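Local atomic coordinates of glycoside Hydrolase (Bacteroides plebeius, PDB entry 5T3B), a protein that probably hydrolyses glycosidic bonds in polysaccharides, as a member of glycoside hydrolase family 50, a family known for beta-agarases. Residues Pro120-Arg124 with Asn469-Tyr473; Leu340-Asn344 with Ile360-Lys365; Phe385-Tyr391 with Cys432-Phe438. All blocks are in the same frame, centred on the assembly; numbering follows the deposited sequence.

Contact 1 (Pro120-Arg124 with Asn469-Tyr473); sequences PYYVR and NWNVY
Arg124 reaches from strand 120-126 to the turn that leads into helix 472-480. Its CB points toward Asn469-Tyr473. Arg124 CG passes Asn469 OD1 at 4.0 Å, and Arg124 CD comes 3.8 Å from Asn469 O. The two side chains run antiparallel where they pass. A bend at CG-CD (chi3 -66°) then folds the guanidinium back toward its own strand. Arg124 NE lies 3.9 Å from Val472 CG2, a methyl that sits over one face of the guanidinium. Arg124 NE and NH2 together grip Tyr122 O side-on, with NE at 2.9 Å. Arg124 NH1 bonds Asn469 O at 2.9 Å, reaching that oxygen from above its carbonyl plane. Tyr79 also bonds NH1, and Gly87 O bonds NH2, which fixes the rotation of the guanidinium.

Tyr473 supplies the second link. Tyr473 OH accepts from Tyr122 N at 3.0 Å, nearly straight at 171°. The same hydroxyl bonds Gly87 O. Beside it, Tyr473 CE1 packs on Tyr122 CB at 3.7 Å, while Val472 CG2 packs against the same Tyr122 CB. The polar ends of Arg124 and Tyr473 are thus satisfied. The geometry ties the C-terminal helix to the first parallel strand of the core, consistent with the (beta/alpha)8 barrel of this family.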
loop_
_atom_site.group_PDB
_atom_site.type_symbol
_atom_site.label_atom_id
_atom_site.label_comp_id
_atom_site.label_asym_id
_atom_site.label_seq_id
_atom_site.Cartn_x
_atom_site.Cartn_y
_atom_site.Cartn_z
ATOM N N PRO A 120 0.780 19.169 -4.070
ATOM C CA PRO A 120 1.149 17.965 -3.298
ATOM C C PRO A 120 -0.125 17.163 -2.907
ATOM O O PRO A 120 -1.007 17.712 -2.239
ATOM C CB PRO A 120 1.846 18.526 -2.048
ATOM C CG PRO A 120 1.264 19.887 -1.901
ATOM C CD PRO A 120 1.001 20.390 -3.280
ATOM N N TYR A 121 -0.139 15.896 -3.289
ATOM C CA TYR A 121 -1.223 15.000 -2.984
ATOM C C TYR A 121 -0.735 13.989 -1.980
ATOM O O TYR A 121 0.027 13.080 -2.351
ATOM C CB TYR A 121 -1.743 14.267 -4.237
ATOM C CG TYR A 121 -2.758 13.200 -3.932
ATOM C CD1 TYR A 121 -3.857 13.485 -3.108
ATOM C CD2 TYR A 121 -2.575 11.896 -4.369
ATOM C CE1 TYR A 121 -4.736 12.515 -2.720
ATOM C CE2 TYR A 121 -3.482 10.898 -3.989
ATOM C CZ TYR A 121 -4.551 11.214 -3.177
ATOM O OH TYR A 121 -5.424 10.234 -2.730
ATOM N N TYR A 122 -1.168 14.082 -0.742
ATOM C CA TYR A 122 -0.864 13.096 0.265
ATOM C C TYR A 122 -1.805 11.938 0.037
ATOM O O TYR A 122 -3.031 12.101 0.091
ATOM C CB TYR A 122 -0.960 13.668 1.681
ATOM C CG TYR A 122 -0.321 12.734 2.669
ATOM C CD1 TYR A 122 1.043 12.694 2.836
ATOM C CD2 TYR A 122 -1.067 11.770 3.349
ATOM C CE1 TYR A 122 1.642 11.789 3.680
ATOM C CE2 TYR A 122 -0.448 10.836 4.171
ATOM C CZ TYR A 122 0.920 10.862 4.360
ATOM O OH TYR A 122 1.514 9.953 5.180
ATOM N N VAL A 123 -1.270 10.748 -0.260
ATOM C CA VAL A 123 -2.136 9.664 -0.704
ATOM C C VAL A 123 -3.004 9.178 0.459
ATOM O O VAL A 123 -2.480 8.774 1.510
ATOM C CB VAL A 123 -1.352 8.469 -1.278
ATOM C CG1 VAL A 123 -2.303 7.393 -1.722
ATOM C CG2 VAL A 123 -0.477 8.938 -2.438
ATOM N N ARG A 124 -4.339 9.187 0.255
ATOM C CA ARG A 124 -5.313 8.595 1.175
ATOM C C ARG A 124 -6.271 7.797 0.323
ATOM O O ARG A 124 -7.133 8.347 -0.331
ATOM C CB ARG A 124 -5.985 9.679 1.999
ATOM C CG ARG A 124 -5.090 10.275 3.087
ATOM C CD ARG A 124 -5.367 11.750 3.345
ATOM N NE ARG A 124 -4.998 12.510 2.147
ATOM C CZ ARG A 124 -5.583 13.607 1.697
ATOM N NH1 ARG A 124 -6.422 14.286 2.466
ATOM N NH2 ARG A 124 -5.308 14.010 0.468
ATOM N N ASN A 469 -7.539 12.571 8.081
ATOM C CA ASN A 469 -7.383 12.738 6.640
ATOM C C ASN A 469 -7.528 14.183 6.221
ATOM O O ASN A 469 -6.839 14.660 5.321
ATOM C CB ASN A 469 -8.396 11.907 5.883
ATOM C CG ASN A 469 -8.131 10.437 5.999
ATOM O OD1 ASN A 469 -7.117 9.964 6.466
ATOM N ND2 ASN A 469 -9.110 9.677 5.492
ATOM N N TRP A 470 -8.432 14.903 6.898
ATOM C CA TRP A 470 -8.604 16.330 6.581
ATOM C C TRP A 470 -7.377 17.171 6.956
ATOM O O TRP A 470 -7.196 18.265 6.456
ATOM C CB TRP A 470 -9.747 16.908 7.392
ATOM C CG TRP A 470 -11.114 16.415 7.081
ATOM C CD1 TRP A 470 -11.557 15.757 5.965
ATOM C CD2 TRP A 470 -12.266 16.576 7.924
ATOM N NE1 TRP A 470 -12.899 15.538 6.057
ATOM C CE2 TRP A 470 -13.366 16.010 7.254
ATOM C CE3 TRP A 470 -12.453 17.130 9.208
ATOM C CZ2 TRP A 470 -14.658 15.983 7.839
ATOM C CZ3 TRP A 470 -13.707 17.075 9.776
ATOM C CH2 TRP A 470 -14.776 16.516 9.117
ATOM N N ASN A 471 -6.598 16.666 7.899
ATOM C CA ASN A 471 -5.538 17.411 8.577
ATOM C C ASN A 471 -4.113 16.960 8.220
ATOM O O ASN A 471 -3.158 17.472 8.804
ATOM C CB ASN A 471 -5.766 17.388 10.108
ATOM C CG ASN A 471 -6.935 18.225 10.470
ATOM O OD1 ASN A 471 -8.078 17.748 10.734
ATOM N ND2 ASN A 471 -6.746 19.480 10.338
ATOM N N VAL A 472 -3.959 16.023 7.274
ATOM C CA VAL A 472 -2.641 15.514 7.017
ATOM C C VAL A 472 -1.610 16.601 6.702
ATOM O O VAL A 472 -0.441 16.505 7.104
ATOM C CB VAL A 472 -2.584 14.391 5.959
ATOM C CG1 VAL A 472 -3.288 13.150 6.451
ATOM C CG2 VAL A 472 -3.156 14.860 4.611
ATOM N N TYR A 473 -2.019 17.600 5.925
ATOM C CA TYR A 473 -1.053 18.597 5.493
ATOM C C TYR A 473 -0.562 19.459 6.675
ATOM O O TYR A 473 0.614 19.762 6.801
ATOM C CB TYR A 473 -1.632 19.453 4.357
ATOM C CG TYR A 473 -2.040 18.646 3.149
ATOM C CD1 TYR A 473 -1.090 18.080 2.309
ATOM C CD2 TYR A 473 -3.355 18.349 2.881
ATOM C CE1 TYR A 473 -1.446 17.343 1.181
ATOM C CE2 TYR A 473 -3.736 17.596 1.800
ATOM C CZ TYR A 473 -2.781 17.051 0.946
ATOM O OH TYR A 473 -3.076 16.307 -0.155
#

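Contact 2 (Leu340-Asn344 with Ile360-Lys365); sequences LPKYN and INYYSK. With EDO (1,2-ethanediol), chain E; EDO (1,2-ethanediol), chain L.
Lys342 and Tyr343 meet Ile360-Lys365 through different first torsions. Lys342 CG stands between its backbone N and carbonyl carbon (chi1 71°). The chain then runs straight to CE and bends at the last torsion (chi4 -69°), which brings NZ round to the waters. Tyr343 CG is anti to its carbonyl carbon (chi1 -66°), and its hydroxyl ends near Tyr362 CE1.

The lysine stem crosses Ile360 at about a right angle, with Lys342 CD 3.7 Å from Ile360 CG2. Lys342 CE lies near the ring of Tyr362, 4.1 Å from Tyr362 CD1. Lys342 NZ has three acceptors: Ser339 O and two waters. One water accepts from Lys342 NZ at 2.8 Å, accepts from Tyr363 N, and donates to Asn361 O at 2.7 Å. The other accepts from Lys342 NZ at 2.9 Å and donates to Tyr343 OH and Tyr363 O. It also binds a 1,2-ethanediol that probably came from the crystallisation liquor. Tyr343 OH and Tyr362 OH both bond Glu369.

Lys365 is modelled in two conformers, so its approach to Tyr343 OH is doubtful. A leucine in place of Lys342 would probably leave Ser339 O and the water between Asn361 and Tyr363 without their ammonium donor, and weaken the water bridge to the strand end.

The contact joins the loop before helix 345-354 to the end of strand 358-361, which that helix leads into. Its apolar part is small, and its polar part runs through water. The ammonium of Lys342 therefore probably orders the two waters, and with them the backbone from Asn361 to Tyr363.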
loop_
_atom_site.group_PDB
_atom_site.type_symbol
_atom_site.label_atom_id
_atom_site.label_comp_id
_atom_site.label_asym_id
_atom_site.label_seq_id
_atom_site.Cartn_x
_atom_site.Cartn_y
_atom_site.Cartn_z
ATOM N N LEU A 340 8.303 -10.904 5.800
ATOM C CA LEU A 340 9.765 -10.735 5.917
ATOM C C LEU A 340 10.401 -9.877 4.797
ATOM O O LEU A 340 11.320 -9.106 5.079
ATOM C CB LEU A 340 10.452 -12.077 6.022
ATOM C CG LEU A 340 10.069 -12.956 7.161
ATOM C CD1 LEU A 340 10.835 -14.244 7.110
ATOM C CD2 LEU A 340 10.382 -12.249 8.428
ATOM N N PRO A 341 9.863 -9.970 3.559
ATOM C CA PRO A 341 10.558 -9.206 2.495
ATOM C C PRO A 341 10.654 -7.718 2.740
ATOM O O PRO A 341 11.655 -7.105 2.379
ATOM C CB PRO A 341 9.738 -9.526 1.267
ATOM C CG PRO A 341 9.298 -10.942 1.497
ATOM C CD PRO A 341 8.977 -10.979 2.964
ATOM N N LYS A 342 9.631 -7.105 3.347
ATOM C CA LYS A 342 9.683 -5.674 3.597
ATOM C C LYS A 342 10.818 -5.230 4.537
ATOM O O LYS A 342 11.169 -4.074 4.581
ATOM C CB LYS A 342 8.353 -5.131 4.074
ATOM C CG LYS A 342 7.995 -5.552 5.477
ATOM C CD LYS A 342 6.684 -4.949 6.002
ATOM C CE LYS A 342 6.343 -5.342 7.433
ATOM N NZ LYS A 342 5.999 -6.763 7.528
ATOM N N TYR A 343 11.352 -6.185 5.311
ATOM C CA TYR A 343 12.428 -5.891 6.206
ATOM C C TYR A 343 13.787 -6.193 5.625
ATOM O O TYR A 343 14.814 -5.935 6.238
ATOM C CB TYR A 343 12.264 -6.685 7.539
ATOM C CG TYR A 343 11.058 -6.277 8.374
ATOM C CD1 TYR A 343 10.960 -5.008 8.917
ATOM C CD2 TYR A 343 10.065 -7.184 8.678
ATOM C CE1 TYR A 343 9.868 -4.647 9.710
ATOM C CE2 TYR A 343 9.000 -6.860 9.496
ATOM C CZ TYR A 343 8.888 -5.595 10.010
ATOM O OH TYR A 343 7.809 -5.272 10.831
ATOM N N ASN A 344 13.821 -6.749 4.426
ATOM C CA ASN A 344 15.105 -7.123 3.801
ATOM C C ASN A 344 15.699 -5.942 3.103
ATOM O O ASN A 344 15.193 -5.526 2.066
ATOM C CB ASN A 344 14.837 -8.291 2.840
ATOM C CG ASN A 344 16.064 -8.789 2.116
ATOM O OD1 ASN A 344 17.087 -8.144 2.102
ATOM N ND2 ASN A 344 15.951 -9.929 1.473
ATOM N N ILE A 360 4.236 -1.081 0.407
ATOM C CA ILE A 360 4.395 -1.978 1.564
ATOM C C ILE A 360 3.008 -2.214 2.185
ATOM O O ILE A 360 2.349 -1.254 2.570
ATOM C CB ILE A 360 5.379 -1.413 2.583
ATOM C CG1 ILE A 360 6.809 -1.277 1.897
ATOM C CG2 ILE A 360 5.394 -2.245 3.850
ATOM C CD1 ILE A 360 7.852 -0.606 2.749
ATOM N N ASN A 361 2.621 -3.485 2.299
ATOM C CA ASN A 361 1.460 -3.860 3.102
ATOM C C ASN A 361 1.947 -4.016 4.533
ATOM O O ASN A 361 2.878 -4.754 4.732
ATOM C CB ASN A 361 0.873 -5.165 2.616
ATOM C CG ASN A 361 0.258 -5.120 1.211
ATOM O OD1 ASN A 361 0.045 -4.070 0.638
ATOM N ND2 ASN A 361 -0.128 -6.260 0.721
ATOM N N TYR A 362 1.360 -3.347 5.496
ATOM C CA TYR A 362 1.946 -3.196 6.843
ATOM C C TYR A 362 1.075 -3.815 7.907
ATOM O O TYR A 362 0.139 -3.195 8.395
ATOM C CB TYR A 362 2.270 -1.737 7.147
ATOM C CG TYR A 362 3.446 -1.524 8.110
ATOM C CD1 TYR A 362 3.861 -2.496 9.032
ATOM C CD2 TYR A 362 4.179 -0.337 8.113
ATOM C CE1 TYR A 362 4.957 -2.284 9.877
ATOM C CE2 TYR A 362 5.232 -0.120 8.963
ATOM C CZ TYR A 362 5.621 -1.099 9.841
ATOM O OH TYR A 362 6.694 -0.833 10.665
ATOM N N TYR A 363 1.357 -5.081 8.209
ATOM C CA TYR A 363 0.623 -5.881 9.157
ATOM C C TYR A 363 1.503 -6.314 10.320
ATOM O O TYR A 363 2.706 -6.264 10.306
ATOM C CB TYR A 363 0.072 -7.101 8.457
ATOM C CG TYR A 363 -1.025 -6.799 7.452
ATOM C CD1 TYR A 363 -2.225 -6.281 7.883
ATOM C CD2 TYR A 363 -0.827 -6.929 6.093
ATOM C CE1 TYR A 363 -3.226 -5.975 7.023
ATOM C CE2 TYR A 363 -1.858 -6.679 5.202
ATOM C CZ TYR A 363 -3.057 -6.164 5.676
ATOM O OH TYR A 363 -4.096 -5.889 4.824
ATOM N N SER A 364 0.774 -6.728 11.364
ATOM C CA SER A 364 1.321 -7.420 12.531
ATOM C C SER A 364 2.029 -6.552 13.500
ATOM O O SER A 364 2.690 -7.069 14.434
ATOM C CB SER A 364 2.149 -8.638 12.141
ATOM O OG SER A 364 1.342 -9.523 11.322
ATOM N N LYS A 365 1.900 -5.227 13.329
ATOM C CA LYS A 365 2.473 -4.234 14.246
ATOM C C LYS A 365 1.416 -3.263 14.684
ATOM O O LYS A 365 0.586 -2.793 13.887
ATOM C CB LYS A 365 3.632 -3.472 13.614
ATOM C CG LYS A 365 4.862 -4.317 13.327
ATOM C CD LYS A 365 5.617 -4.858 14.535
ATOM C CE LYS A 365 6.618 -5.915 14.076
ATOM N NZ LYS A 365 5.947 -7.141 13.547
HETATM C C1 EDO E . 6.607 -9.886 10.099
HETATM O O1 EDO E . 6.324 -9.121 11.297
HETATM C C2 EDO E . 5.314 -10.529 9.554
HETATM O O2 EDO E . 4.613 -9.409 8.922
HETATM C C1 EDO L . 19.643 -7.875 5.004
HETATM O O1 EDO L . 20.571 -6.996 5.631
HETATM C C2 EDO L . 18.546 -7.992 6.014
HETATM O O2 EDO L . 17.774 -6.811 6.055
HETATM O O HOH W 1 3.368 -6.558 6.617
HETATM O O HOH W 2 5.414 -6.734 10.323
#

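Contact 3 (Phe385-Tyr391 with Cys432-Phe438); sequences FMVTEFY and CVGWVFF. With EDO (1,2-ethanediol), chain G.
Phe390 turns an edge to the face of Trp435 and receives the edge of Phe437 on one of its own faces. Both ring pairs are close to perpendicular (83°), and Phe390 CE1 comes 3.6 Å from Trp435 CD1. Two neighbouring parallel strands and their ends carry this aromatic cluster, consistent with the (beta/alpha)8 barrel of family 50. Helix 412-427, in the connection between the strands, packs on the cluster; its Tyr419 bonds Trp435 NE1.

At the strand starts, Cys432 CB lies over one face of the Phe385 ring, 3.6 Å above its plane, with SG obliquely placed. At the other end, the Glu389 carboxylate stacks on the face of Phe438, the planes only 20° apart. Tyr363 and Arg336 hold the carboxylate oxygens. The Tyr391 ring runs alongside Phe438, and Tyr391 CE1 meets Phe438 CD2 at 3.7 Å.

A beta bulge shifts the pairing by one residue between Phe385 and Val387. Gly434 sits in it with a backbone shape that would jam a CB against Val433 O. On either side of the shift, Val433 N bonds Phe385 O at 2.9 Å, and Val387 N bonds Gly434 O at 3.0 Å. Next along, Val436 N reaches Val387 O at 2.8 Å.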
loop_
_atom_site.group_PDB
_atom_site.type_symbol
_atom_site.label_atom_id
_atom_site.label_comp_id
_atom_site.label_asym_id
_atom_site.label_seq_id
_atom_site.Cartn_x
_atom_site.Cartn_y
_atom_site.Cartn_z
ATOM N N PHE A 385 8.121 5.420 0.159
ATOM C CA PHE A 385 7.213 4.283 0.226
ATOM C C PHE A 385 5.786 4.786 0.492
ATOM O O PHE A 385 5.563 5.932 0.902
ATOM C CB PHE A 385 7.644 3.257 1.296
ATOM C CG PHE A 385 7.419 3.669 2.705
ATOM C CD1 PHE A 385 8.311 4.445 3.380
ATOM C CD2 PHE A 385 6.299 3.224 3.378
ATOM C CE1 PHE A 385 8.143 4.805 4.685
ATOM C CE2 PHE A 385 6.094 3.555 4.730
ATOM C CZ PHE A 385 7.017 4.365 5.392
ATOM N N MET A 386 4.846 3.869 0.250
ATOM C CA MET A 386 3.450 4.075 0.612
ATOM C C MET A 386 2.973 2.799 1.301
ATOM O O MET A 386 3.416 1.712 0.919
ATOM C CB MET A 386 2.564 4.389 -0.577
ATOM C CG MET A 386 2.488 3.339 -1.621
ATOM S SD MET A 386 1.586 3.792 -3.115
ATOM C CE MET A 386 -0.002 4.014 -2.440
ATOM N N VAL A 387 2.057 2.929 2.227
ATOM C CA VAL A 387 1.439 1.772 2.887
ATOM C C VAL A 387 0.213 1.431 2.093
ATOM O O VAL A 387 -0.768 2.181 2.067
ATOM C CB VAL A 387 1.179 2.042 4.346
ATOM C CG1 VAL A 387 0.352 0.874 4.933
ATOM C CG2 VAL A 387 2.479 2.242 5.086
ATOM N N THR A 388 0.232 0.289 1.457
ATOM C CA THR A 388 -0.852 -0.112 0.569
ATOM C C THR A 388 -1.949 -0.898 1.255
ATOM O O THR A 388 -3.024 -1.071 0.655
ATOM C CB THR A 388 -0.309 -0.867 -0.652
ATOM O OG1 THR A 388 0.818 -1.680 -0.282
ATOM C CG2 THR A 388 0.145 0.101 -1.723
ATOM N N GLU A 389 -1.716 -1.376 2.460
ATOM C CA GLU A 389 -2.783 -2.020 3.214
ATOM C C GLU A 389 -2.481 -1.895 4.702
ATOM O O GLU A 389 -1.348 -2.112 5.115
ATOM C CB GLU A 389 -2.898 -3.538 2.955
ATOM C CG GLU A 389 -3.189 -3.970 1.546
ATOM C CD GLU A 389 -3.303 -5.431 1.327
ATOM O OE1 GLU A 389 -3.430 -6.228 2.274
ATOM O OE2 GLU A 389 -3.298 -5.821 0.106
ATOM N N PHE A 390 -3.536 -1.624 5.479
ATOM C CA PHE A 390 -3.530 -1.700 6.920
ATOM C C PHE A 390 -5.018 -1.608 7.337
ATOM O O PHE A 390 -5.819 -1.039 6.604
ATOM C CB PHE A 390 -2.690 -0.634 7.585
ATOM C CG PHE A 390 -3.287 0.742 7.557
ATOM C CD1 PHE A 390 -3.329 1.459 6.350
ATOM C CD2 PHE A 390 -3.764 1.357 8.695
ATOM C CE1 PHE A 390 -3.918 2.715 6.302
ATOM C CE2 PHE A 390 -4.325 2.623 8.637
ATOM C CZ PHE A 390 -4.418 3.319 7.448
ATOM N N TYR A 391 -5.350 -2.199 8.500
ATOM C CA TYR A 391 -6.681 -2.085 9.093
ATOM C C TYR A 391 -6.698 -2.782 10.430
ATOM O O TYR A 391 -5.791 -3.536 10.764
ATOM C CB TYR A 391 -7.784 -2.722 8.198
ATOM C CG TYR A 391 -7.709 -4.185 7.998
ATOM C CD1 TYR A 391 -6.809 -4.798 7.117
ATOM C CD2 TYR A 391 -8.547 -5.057 8.688
ATOM C CE1 TYR A 391 -6.752 -6.150 6.966
ATOM C CE2 TYR A 391 -8.452 -6.396 8.534
ATOM C CZ TYR A 391 -7.544 -6.965 7.701
ATOM O OH TYR A 391 -7.446 -8.360 7.571
ATOM N N CYS A 432 7.357 8.567 3.694
ATOM C CA CYS A 432 6.067 7.944 3.370
ATOM C C CYS A 432 5.180 8.967 2.678
ATOM O O CYS A 432 4.987 10.050 3.252
ATOM C CB CYS A 432 5.404 7.460 4.658
ATOM S SG CYS A 432 3.771 6.725 4.381
ATOM N N VAL A 433 4.690 8.636 1.491
ATOM C CA VAL A 433 3.862 9.550 0.742
ATOM C C VAL A 433 2.343 9.300 0.920
ATOM O O VAL A 433 1.566 10.029 0.336
ATOM C CB VAL A 433 4.191 9.519 -0.763
ATOM C CG1 VAL A 433 5.544 10.141 -1.001
ATOM C CG2 VAL A 433 4.096 8.150 -1.382
ATOM N N GLY A 434 1.976 8.341 1.805
ATOM C CA GLY A 434 0.640 8.131 2.221
ATOM C C GLY A 434 0.295 6.655 2.298
ATOM O O GLY A 434 1.159 5.773 2.443
ATOM N N TRP A 435 -1.013 6.425 2.314
ATOM C CA TRP A 435 -1.515 5.099 2.694
ATOM C C TRP A 435 -2.837 4.797 2.027
ATOM O O TRP A 435 -3.524 5.682 1.484
ATOM C CB TRP A 435 -1.676 4.988 4.228
ATOM C CG TRP A 435 -2.653 5.983 4.797
ATOM C CD1 TRP A 435 -4.025 5.948 4.687
ATOM C CD2 TRP A 435 -2.343 7.173 5.536
ATOM N NE1 TRP A 435 -4.557 7.051 5.292
ATOM C CE2 TRP A 435 -3.572 7.808 5.863
ATOM C CE3 TRP A 435 -1.161 7.717 6.039
ATOM C CZ2 TRP A 435 -3.631 8.988 6.597
ATOM C CZ3 TRP A 435 -1.230 8.873 6.777
ATOM C CH2 TRP A 435 -2.454 9.495 7.062
ATOM N N VAL A 436 -3.176 3.514 2.156
ATOM C CA VAL A 436 -4.415 2.959 1.660
ATOM C C VAL A 436 -4.999 2.074 2.709
ATOM O O VAL A 436 -4.354 1.113 3.146
ATOM C CB VAL A 436 -4.195 2.165 0.342
ATOM C CG1 VAL A 436 -5.509 1.626 -0.202
ATOM C CG2 VAL A 436 -3.443 2.975 -0.671
ATOM N N PHE A 437 -6.231 2.386 3.108
ATOM C CA PHE A 437 -6.955 1.547 4.057
ATOM C C PHE A 437 -7.512 0.332 3.326
ATOM O O PHE A 437 -8.090 0.438 2.254
ATOM C CB PHE A 437 -8.089 2.331 4.678
ATOM C CG PHE A 437 -8.829 1.561 5.779
ATOM C CD1 PHE A 437 -9.994 0.859 5.495
ATOM C CD2 PHE A 437 -8.351 1.535 7.076
ATOM C CE1 PHE A 437 -10.666 0.171 6.483
ATOM C CE2 PHE A 437 -9.014 0.856 8.086
ATOM C CZ PHE A 437 -10.140 0.142 7.764
ATOM N N PHE A 438 -7.267 -0.866 3.894
ATOM C CA PHE A 438 -7.761 -2.094 3.352
ATOM C C PHE A 438 -8.924 -2.528 4.207
ATOM O O PHE A 438 -8.713 -2.920 5.354
ATOM C CB PHE A 438 -6.649 -3.152 3.334
ATOM C CG PHE A 438 -7.030 -4.462 2.725
ATOM C CD1 PHE A 438 -6.841 -4.694 1.381
ATOM C CD2 PHE A 438 -7.642 -5.461 3.454
ATOM C CE1 PHE A 438 -7.229 -5.863 0.764
ATOM C CE2 PHE A 438 -7.991 -6.652 2.864
ATOM C CZ PHE A 438 -7.789 -6.853 1.535
HETATM C C1 EDO G . -5.601 -8.901 4.470
HETATM O O1 EDO G . -6.689 -9.205 5.163
HETATM C C2 EDO G . -4.416 -9.138 5.357
HETATM O O2 EDO G . -4.205 -10.522 5.766
#

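How the contacts relate
Contact 3 lies between the other two in space. Its centre is about 12 Å from each, while the centres of contacts 1 and 2 are about 23 Å apart. Strands 358-361, 385-394, 432-437 and 120-126 follow one another side by side, all parallel. Contact 2 touches contact 3 through Asn361 with Thr388. Contact 1 touches it through probable backbone bonds of Val123 to Val433 and Trp435. Along the chain, contact 2 closes before contact 3 opens, and both are nested inside the loop closed by contact 1. The early strand 120-126 thus meets the late strand 432-437, as expected where a (beta/alpha)8 barrel closes.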